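Local structure of Lmo1076 protein (Listeria monocytogenes serovar 1/2a, 3FI7) at residues L44-Q58 with K117-N129. The protein is a secreted, virulence-associated autolysin, represented here by its catalytic domain, a family GH73 N-acetylglucosaminidase that hydrolyses peptidoglycan of the bacterial cell wall. Sequence-based numbering, arbitrary orientation.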
ATOM      1  N   LEU A  44      -9.730   6.991  -3.025  1.00 38.14           N
ATOM      2  CA  LEU A  44      -9.116   6.785  -4.327  1.00 40.20           C
ATOM      3  C   LEU A  44      -9.571   5.479  -4.957  1.00 43.94           C
ATOM      4  O   LEU A  44      -9.786   5.413  -6.167  1.00 39.98           O
ATOM      5  CB  LEU A  44      -7.598   6.802  -4.218  1.00 32.79           C
ATOM      6  CG  LEU A  44      -7.006   8.156  -3.863  1.00 38.71           C
ATOM      7  CD1 LEU A  44      -5.593   7.957  -3.324  1.00 31.16           C
ATOM      8  CD2 LEU A  44      -7.044   9.101  -5.082  1.00 35.19           C
ATOM      9  N   CYS A  45      -9.716   4.437  -4.143  1.00 38.58           N
ATOM     10  CA  CYS A  45     -10.097   3.134  -4.679  1.00 42.99           C
ATOM     11  C   CYS A  45     -11.550   3.092  -5.137  1.00 51.65           C
ATOM     12  O   CYS A  45     -11.927   2.249  -5.956  1.00 48.15           O
ATOM     13  CB  CYS A  45      -9.794   2.011  -3.689  1.00 33.64           C
ATOM     14  SG  CYS A  45      -8.026   1.657  -3.585  1.00 40.28           S
ATOM     15  N   LYS A  46     -12.356   4.006  -4.611  1.00 45.04           N
ATOM     16  CA  LYS A  46     -13.725   4.160  -5.079  1.00 47.47           C
ATOM     17  C   LYS A  46     -13.703   4.859  -6.435  1.00 45.18           C
ATOM     18  O   LYS A  46     -14.347   4.427  -7.382  1.00 43.80           O
ATOM     19  CB  LYS A  46     -14.548   4.967  -4.077  1.00 48.80           C
ATOM     20  CG  LYS A  46     -16.030   4.986  -4.382  1.00 63.22           C
ATOM     21  CD  LYS A  46     -16.759   6.045  -3.572  1.00 74.61           C
ATOM     22  CE  LYS A  46     -18.214   6.175  -4.009  1.00 79.25           C
ATOM     23  NZ  LYS A  46     -18.872   7.363  -3.392  1.00 85.31           N
ATOM     24  N   LYS A  47     -12.932   5.935  -6.527  1.00 41.19           N
ATOM     25  CA  LYS A  47     -12.797   6.675  -7.776  1.00 42.67           C
ATOM     26  C   LYS A  47     -12.230   5.819  -8.924  1.00 45.41           C
ATOM     27  O   LYS A  47     -12.635   5.972 -10.070  1.00 51.25           O
ATOM     28  CB  LYS A  47     -11.925   7.906  -7.539  1.00 38.62           C
ATOM     29  CG  LYS A  47     -11.560   8.681  -8.780  1.00 49.50           C
ATOM     30  CD  LYS A  47     -10.722   9.888  -8.397  1.00 56.32           C
ATOM     31  CE  LYS A  47     -10.177  10.600  -9.615  1.00 59.89           C
ATOM     32  NZ  LYS A  47      -9.311  11.742  -9.202  1.00 65.84           N
ATOM     33  N   TYR A  48     -11.304   4.916  -8.610  1.00 42.10           N
ATOM     34  CA  TYR A  48     -10.682   4.062  -9.624  1.00 43.26           C
ATOM     35  C   TYR A  48     -11.168   2.610  -9.588  1.00 46.21           C
ATOM     36  O   TYR A  48     -10.598   1.751 -10.261  1.00 48.19           O
ATOM     37  CB  TYR A  48      -9.157   4.094  -9.486  1.00 40.93           C
ATOM     38  CG  TYR A  48      -8.552   5.445  -9.772  1.00 45.16           C
ATOM     39  CD1 TYR A  48      -8.153   5.791 -11.057  1.00 45.49           C
ATOM     40  CD2 TYR A  48      -8.386   6.378  -8.761  1.00 39.87           C
ATOM     41  CE1 TYR A  48      -7.602   7.028 -11.324  1.00 44.16           C
ATOM     42  CE2 TYR A  48      -7.840   7.617  -9.018  1.00 40.84           C
ATOM     43  CZ  TYR A  48      -7.448   7.939 -10.300  1.00 49.29           C
ATOM     44  OH  TYR A  48      -6.898   9.177 -10.557  1.00 50.33           O
ATOM     45  N   ASN A  49     -12.216   2.349  -8.807  1.00 48.29           N
ATOM     46  CA  ASN A  49     -12.785   1.001  -8.634  1.00 39.40           C
ATOM     47  C   ASN A  49     -11.765  -0.129  -8.378  1.00 37.26           C
ATOM     48  O   ASN A  49     -11.687  -1.097  -9.133  1.00 38.93           O
ATOM     49  CB  ASN A  49     -13.734   0.644  -9.790  1.00 35.79           C
ATOM     50  CG  ASN A  49     -14.754  -0.425  -9.399  1.00 49.39           C
ATOM     51  OD1 ASN A  49     -15.187  -0.493  -8.247  1.00 48.40           O
ATOM     52  ND2 ASN A  49     -15.133  -1.269 -10.357  1.00 45.24           N
ATOM     53  N   LEU A  50     -10.994   0.010  -7.303  1.00 36.82           N
ATOM     54  CA  LEU A  50     -10.011  -0.985  -6.884  1.00 31.67           C
ATOM     55  C   LEU A  50     -10.298  -1.400  -5.438  1.00 36.54           C
ATOM     56  O   LEU A  50     -11.145  -0.794  -4.781  1.00 37.10           O
ATOM     57  CB  LEU A  50      -8.612  -0.384  -6.962  1.00 36.81           C
ATOM     58  CG  LEU A  50      -8.197   0.269  -8.281  1.00 40.93           C
ATOM     59  CD1 LEU A  50      -6.835   0.936  -8.132  1.00 38.13           C
ATOM     60  CD2 LEU A  50      -8.161  -0.764  -9.386  1.00 38.03           C
ATOM     61  N   TYR A  51      -9.606  -2.423  -4.938  1.00 28.74           N
ATOM     62  CA  TYR A  51      -9.724  -2.790  -3.513  1.00 30.37           C
ATOM     63  C   TYR A  51      -8.811  -1.941  -2.629  1.00 35.20           C
ATOM     64  O   TYR A  51      -7.586  -1.965  -2.788  1.00 38.30           O
ATOM     65  CB  TYR A  51      -9.375  -4.265  -3.275  1.00 31.48           C
ATOM     66  CG  TYR A  51     -10.430  -5.259  -3.691  1.00 39.41           C
ATOM     67  CD1 TYR A  51     -11.511  -5.531  -2.868  1.00 37.40           C
ATOM     68  CD2 TYR A  51     -10.333  -5.944  -4.909  1.00 34.97           C
ATOM     69  CE1 TYR A  51     -12.483  -6.450  -3.243  1.00 37.27           C
ATOM     70  CE2 TYR A  51     -11.294  -6.861  -5.292  1.00 36.46           C
ATOM     71  CZ  TYR A  51     -12.374  -7.108  -4.457  1.00 44.58           C
ATOM     72  OH  TYR A  51     -13.342  -8.020  -4.823  1.00 39.23           O
ATOM     73  N   PRO A  52      -9.399  -1.202  -1.677  1.00 36.24           N
ATOM     74  CA  PRO A  52      -8.614  -0.442  -0.696  1.00 34.71           C
ATOM     75  C   PRO A  52      -7.715  -1.366   0.131  1.00 34.87           C
ATOM     76  O   PRO A  52      -6.609  -0.985   0.526  1.00 32.82           O
ATOM     77  CB  PRO A  52      -9.684   0.173   0.220  1.00 34.02           C
ATOM     78  CG  PRO A  52     -10.933   0.136  -0.543  1.00 34.93           C
ATOM     79  CD  PRO A  52     -10.849  -1.020  -1.500  1.00 33.20           C
ATOM     80  N   SER A  53      -8.191  -2.575   0.403  1.00 27.01           N
ATOM     81  CA  SER A  53      -7.416  -3.504   1.212  1.00 30.33           C
ATOM     82  C   SER A  53      -6.128  -3.855   0.485  1.00 30.02           C
ATOM     83  O   SER A  53      -5.079  -4.009   1.098  1.00 32.73           O
ATOM     84  CB  SER A  53      -8.210  -4.774   1.506  1.00 27.90           C
ATOM     85  OG  SER A  53      -8.610  -5.393   0.299  1.00 33.93           O
ATOM     86  N   VAL A  54      -6.212  -3.975  -0.833  1.00 33.14           N
ATOM     87  CA  VAL A  54      -5.052  -4.346  -1.626  1.00 33.36           C
ATOM     88  C   VAL A  54      -4.082  -3.161  -1.736  1.00 34.65           C
ATOM     89  O   VAL A  54      -2.862  -3.331  -1.676  1.00 33.86           O
ATOM     90  CB  VAL A  54      -5.485  -4.860  -3.016  1.00 37.19           C
ATOM     91  CG1 VAL A  54      -4.284  -5.041  -3.937  1.00 30.83           C
ATOM     92  CG2 VAL A  54      -6.264  -6.168  -2.863  1.00 26.14           C
ATOM     93  N   MET A  55      -4.629  -1.959  -1.865  1.00 26.46           N
ATOM     94  CA  MET A  55      -3.797  -0.754  -1.910  1.00 35.50           C
ATOM     95  C   MET A  55      -3.043  -0.504  -0.599  1.00 36.92           C
ATOM     96  O   MET A  55      -1.859  -0.150  -0.599  1.00 33.94           O
ATOM     97  CB  MET A  55      -4.638   0.478  -2.254  1.00 32.26           C
ATOM     98  CG  MET A  55      -3.809   1.764  -2.299  1.00 41.89           C
ATOM     99  SD  MET A  55      -4.766   3.264  -2.644  1.00 49.30           S
ATOM    100  CE  MET A  55      -4.808   3.231  -4.434  1.00 40.01           C
ATOM    101  N   ILE A  56      -3.739  -0.675   0.520  1.00 28.19           N
ATOM    102  CA  ILE A  56      -3.128  -0.445   1.819  1.00 31.28           C
ATOM    103  C   ILE A  56      -2.050  -1.498   2.059  1.00 29.11           C
ATOM    104  O   ILE A  56      -0.964  -1.178   2.523  1.00 34.84           O
ATOM    105  CB  ILE A  56      -4.180  -0.460   2.956  1.00 29.04           C
ATOM    106  CG1 ILE A  56      -5.136   0.727   2.809  1.00 30.14           C
ATOM    107  CG2 ILE A  56      -3.505  -0.435   4.311  1.00 26.31           C
ATOM    108  CD1 ILE A  56      -6.483   0.525   3.493  1.00 33.90           C
ATOM    109  N   ALA A  57      -2.346  -2.751   1.725  1.00 29.81           N
ATOM    110  CA  ALA A  57      -1.353  -3.818   1.873  1.00 31.94           C
ATOM    111  C   ALA A  57      -0.128  -3.564   0.991  1.00 33.62           C
ATOM    112  O   ALA A  57       1.007  -3.742   1.428  1.00 33.45           O
ATOM    113  CB  ALA A  57      -1.962  -5.162   1.556  1.00 28.97           C
ATOM    114  N   GLN A  58      -0.356  -3.134  -0.246  1.00 30.15           N
ATOM    115  CA  GLN A  58       0.756  -2.798  -1.130  1.00 31.37           C
ATOM    116  C   GLN A  58       1.589  -1.664  -0.563  1.00 33.48           C
ATOM    117  O   GLN A  58       2.818  -1.727  -0.585  1.00 33.14           O
ATOM    118  CB  GLN A  58       0.273  -2.423  -2.534  1.00 29.29           C
ATOM    119  CG  GLN A  58       0.085  -3.599  -3.451  1.00 29.09           C
ATOM    120  CD  GLN A  58       0.099  -3.191  -4.911  1.00 38.61           C
ATOM    121  OE1 GLN A  58      -0.820  -2.525  -5.386  1.00 36.91           O
ATOM    122  NE2 GLN A  58       1.143  -3.592  -5.633  1.00 33.06           N
ATOM    123  N   LYS A 117      -0.914  11.135  -0.257  1.00 40.87           N
ATOM    124  CA  LYS A 117      -2.110  11.066  -1.083  1.00 48.50           C
ATOM    125  C   LYS A 117      -1.765  10.905  -2.558  1.00 45.44           C
ATOM    126  O   LYS A 117      -2.326  10.049  -3.238  1.00 45.81           O
ATOM    127  CB  LYS A 117      -2.996  12.294  -0.893  1.00 47.90           C
ATOM    128  CG  LYS A 117      -4.256  12.247  -1.743  1.00 52.10           C
ATOM    129  CD  LYS A 117      -5.077  13.514  -1.609  1.00 60.19           C
ATOM    130  CE  LYS A 117      -6.198  13.553  -2.635  1.00 66.46           C
ATOM    131  NZ  LYS A 117      -6.945  14.847  -2.573  1.00 77.51           N
ATOM    132  N   GLU A 118      -0.842  11.725  -3.047  1.00 39.08           N
ATOM    133  CA  GLU A 118      -0.495  11.716  -4.465  1.00 37.94           C
ATOM    134  C   GLU A 118       0.251  10.432  -4.834  1.00 45.24           C
ATOM    135  O   GLU A 118       0.151   9.939  -5.961  1.00 42.78           O
ATOM    136  CB  GLU A 118       0.325  12.958  -4.831  1.00 40.10           C
ATOM    137  CG  GLU A 118      -0.468  14.268  -4.789  1.00 43.94           C
ATOM    138  CD  GLU A 118      -0.672  14.826  -3.380  1.00 53.84           C
ATOM    139  OE1 GLU A 118      -1.536  15.711  -3.213  1.00 64.88           O
ATOM    140  OE2 GLU A 118       0.027  14.402  -2.436  1.00 57.60           O
ATOM    141  N   SER A 119       0.991   9.892  -3.868  1.00 40.62           N
ATOM    142  CA  SER A 119       1.685   8.618  -4.035  1.00 38.73           C
ATOM    143  C   SER A 119       0.671   7.463  -4.191  1.00 36.52           C
ATOM    144  O   SER A 119       0.785   6.637  -5.107  1.00 32.62           O
ATOM    145  CB  SER A 119       2.627   8.383  -2.845  1.00 38.73           C
ATOM    146  OG  SER A 119       3.228   7.102  -2.884  1.00 38.44           O
ATOM    147  N   LEU A 120      -0.328   7.420  -3.312  1.00 32.30           N
ATOM    148  CA  LEU A 120      -1.403   6.434  -3.431  1.00 35.74           C
ATOM    149  C   LEU A 120      -2.145   6.584  -4.761  1.00 37.44           C
ATOM    150  O   LEU A 120      -2.480   5.595  -5.411  1.00 38.72           O
ATOM    151  CB  LEU A 120      -2.389   6.541  -2.265  1.00 28.33           C
ATOM    152  CG  LEU A 120      -1.807   6.200  -0.891  1.00 37.26           C
ATOM    153  CD1 LEU A 120      -2.641   6.823   0.232  1.00 34.68           C
ATOM    154  CD2 LEU A 120      -1.665   4.682  -0.709  1.00 28.21           C
ATOM    155  N   GLU A 121      -2.394   7.822  -5.171  1.00 36.35           N
ATOM    156  CA  GLU A 121      -3.115   8.050  -6.416  1.00 40.69           C
ATOM    157  C   GLU A 121      -2.332   7.528  -7.631  1.00 41.76           C
ATOM    158  O   GLU A 121      -2.923   6.978  -8.566  1.00 39.78           O
ATOM    159  CB  GLU A 121      -3.488   9.524  -6.589  1.00 33.46           C
ATOM    160  CG  GLU A 121      -4.266   9.797  -7.876  1.00 42.26           C
ATOM    161  CD  GLU A 121      -5.243  10.960  -7.755  1.00 59.12           C
ATOM    162  OE1 GLU A 121      -5.042  11.821  -6.868  1.00 63.90           O
ATOM    163  OE2 GLU A 121      -6.212  11.012  -8.551  1.00 58.29           O
ATOM    164  N   ASP A 122      -1.010   7.695  -7.612  1.00 35.59           N
ATOM    165  CA  ASP A 122      -0.166   7.135  -8.665  1.00 36.98           C
ATOM    166  C   ASP A 122      -0.311   5.624  -8.764  1.00 35.89           C
ATOM    167  O   ASP A 122      -0.377   5.084  -9.865  1.00 40.68           O
ATOM    168  CB  ASP A 122       1.309   7.514  -8.479  1.00 47.42           C
ATOM    169  CG  ASP A 122       1.789   8.536  -9.512  1.00 78.30           C
ATOM    170  OD1 ASP A 122       3.012   8.565  -9.788  1.00 88.13           O
ATOM    171  OD2 ASP A 122       0.950   9.300 -10.052  1.00 79.46           O
ATOM    172  N   ASN A 123      -0.361   4.946  -7.615  1.00 31.72           N
ATOM    173  CA  ASN A 123      -0.557   3.499  -7.590  1.00 34.26           C
ATOM    174  C   ASN A 123      -1.908   3.141  -8.199  1.00 39.81           C
ATOM    175  O   ASN A 123      -2.014   2.193  -8.977  1.00 46.77           O
ATOM    176  CB  ASN A 123      -0.418   2.946  -6.160  1.00 26.86           C
ATOM    177  CG  ASN A 123      -0.946   1.516  -6.015  1.00 35.66           C
ATOM    178  OD1 ASN A 123      -2.081   1.301  -5.583  1.00 41.08           O
ATOM    179  ND2 ASN A 123      -0.121   0.538  -6.355  1.00 35.77           N
ATOM    180  N   ALA A 124      -2.934   3.915  -7.859  1.00 31.70           N
ATOM    181  CA  ALA A 124      -4.276   3.682  -8.398  1.00 41.13           C
ATOM    182  C   ALA A 124      -4.306   3.891  -9.914  1.00 41.05           C
ATOM    183  O   ALA A 124      -4.918   3.117 -10.645  1.00 37.42           O
ATOM    184  CB  ALA A 124      -5.292   4.590  -7.720  1.00 34.18           C
ATOM    185  N   LYS A 125      -3.649   4.950 -10.378  1.00 37.61           N
ATOM    186  CA  LYS A 125      -3.575   5.230 -11.806  1.00 44.06           C
ATOM    187  C   LYS A 125      -2.839   4.105 -12.528  1.00 41.54           C
ATOM    188  O   LYS A 125      -3.266   3.650 -13.587  1.00 43.19           O
ATOM    189  CB  LYS A 125      -2.868   6.558 -12.063  1.00 35.63           C
ATOM    190  CG  LYS A 125      -3.714   7.795 -11.813  1.00 42.12           C
ATOM    191  CD  LYS A 125      -2.827   9.022 -11.940  1.00 56.13           C
ATOM    192  CE  LYS A 125      -3.615  10.311 -12.020  1.00 68.02           C
ATOM    193  NZ  LYS A 125      -2.677  11.464 -12.148  1.00 73.73           N
ATOM    194  N   LYS A 126      -1.736   3.662 -11.939  1.00 34.44           N
ATOM    195  CA  LYS A 126      -0.955   2.569 -12.492  1.00 39.36           C
ATOM    196  C   LYS A 126      -1.818   1.321 -12.717  1.00 41.19           C
ATOM    197  O   LYS A 126      -1.826   0.762 -13.814  1.00 42.95           O
ATOM    198  CB  LYS A 126       0.228   2.260 -11.572  1.00 46.06           C
ATOM    199  CG  LYS A 126       1.277   1.330 -12.159  1.00 63.71           C
ATOM    200  CD  LYS A 126       2.512   1.283 -11.254  1.00 85.36           C
ATOM    201  CE  LYS A 126       3.623   0.419 -11.846  1.00100.93           C
ATOM    202  NZ  LYS A 126       4.835   0.370 -10.972  1.00102.37           N
ATOM    203  N   LEU A 127      -2.549   0.897 -11.688  1.00 34.32           N
ATOM    204  CA  LEU A 127      -3.401  -0.288 -11.795  1.00 38.73           C
ATOM    205  C   LEU A 127      -4.556  -0.109 -12.769  1.00 44.00           C
ATOM    206  O   LEU A 127      -4.841  -0.999 -13.573  1.00 39.15           O
ATOM    207  CB  LEU A 127      -3.952  -0.711 -10.426  1.00 28.84           C
ATOM    208  CG  LEU A 127      -2.892  -1.220  -9.438  1.00 40.72           C
ATOM    209  CD1 LEU A 127      -3.527  -1.918  -8.241  1.00 45.08           C
ATOM    210  CD2 LEU A 127      -1.929  -2.145 -10.134  1.00 45.96           C
ATOM    211  N   ARG A 128      -5.233   1.032 -12.680  1.00 42.87           N
ATOM    212  CA  ARG A 128      -6.422   1.268 -13.488  1.00 39.29           C
ATOM    213  C   ARG A 128      -6.072   1.622 -14.935  1.00 47.58           C
ATOM    214  O   ARG A 128      -6.648   1.062 -15.864  1.00 42.34           O
ATOM    215  CB  ARG A 128      -7.310   2.351 -12.862  1.00 40.13           C
ATOM    216  CG  ARG A 128      -8.407   2.891 -13.796  1.00 42.66           C
ATOM    217  CD  ARG A 128      -9.352   1.787 -14.274  1.00 37.35           C
ATOM    218  NE  ARG A 128      -9.972   1.077 -13.156  1.00 40.94           N
ATOM    219  CZ  ARG A 128     -10.806   0.049 -13.288  1.00 43.11           C
ATOM    220  NH1 ARG A 128     -11.126  -0.408 -14.494  1.00 47.04           N
ATOM    221  NH2 ARG A 128     -11.324  -0.526 -12.213  1.00 40.69           N
ATOM    222  N   ASN A 129      -5.121   2.536 -15.128  1.00 45.24           N
ATOM    223  CA  ASN A 129      -4.756   2.962 -16.482  1.00 45.37           C
ATOM    224  C   ASN A 129      -3.726   2.067 -17.152  1.00 44.52           C
ATOM    225  O   ASN A 129      -3.609   2.063 -18.374  1.00 48.10           O
ATOM    226  CB  ASN A 129      -4.264   4.411 -16.498  1.00 43.95           C
ATOM    227  CG  ASN A 129      -5.300   5.381 -15.975  1.00 50.07           C
ATOM    228  OD1 ASN A 129      -6.502   5.134 -16.069  1.00 49.60           O
ATOM    229  ND2 ASN A 129      -4.837   6.489 -15.409  1.00 52.02           N
TER
HETATM  230  O   HOH W   1      -3.168  -1.296  -4.945  1.00 37.12           O
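Tyr-48, Arg-128 and Leu-44 bury the most surface where helix 116-129 packs against the end of helix 29-47, the turn after it and the start of helix 52-63. The Tyr-48 ring lies across helix 116-129, with Ala-124 CB over one face in a CH-pi contact, 4.1 Å from the ring centroid. At the ring's far end, Tyr-48 OH donates to Glu-121 OE2 (2.8 Å) on the anti lone pair, the carboxylate standing 79° from the ring plane. The same oxygen takes a salt bridge from Lys-47 NZ, so two donors fix it. Leu-44 crosses Leu-120 at about a right angle, CD1 against Leu-120 CB (3.7 Å), and its CD2 packs 3.7 Å from Glu-121 CD.

With chi1 at 167°, Arg-128 sets CG beside Tyr-48 CD1; bends at chi2 and chi3 turn the guanidinium back to the backbone. NE and NH2 both reach Tyr-48 O, at 3.0 and 3.1 Å, from one face of the carbonyl plane; NH2 adds a weak bond to Asn-49 O. Here a Schellman motif, Asn-49 at C-prime, ends helix 29-47.

Deeper in, Met-55 CE sits 3.6 Å from Ala-124 CB. Asn-123 ND2 donates to Gln-58 OE1 (3.3 Å), a water donates to that oxygen and Asn-123 OD1, and Gln-58 NE2 bonds Tyr-166 OH. Glu-144 and Trp-142 hold Arg-128 from outside by salt bridge and cation-pi contact, while helices 149-156 and 166-176 pack against helix 52-63 within this lysozyme-clan domain.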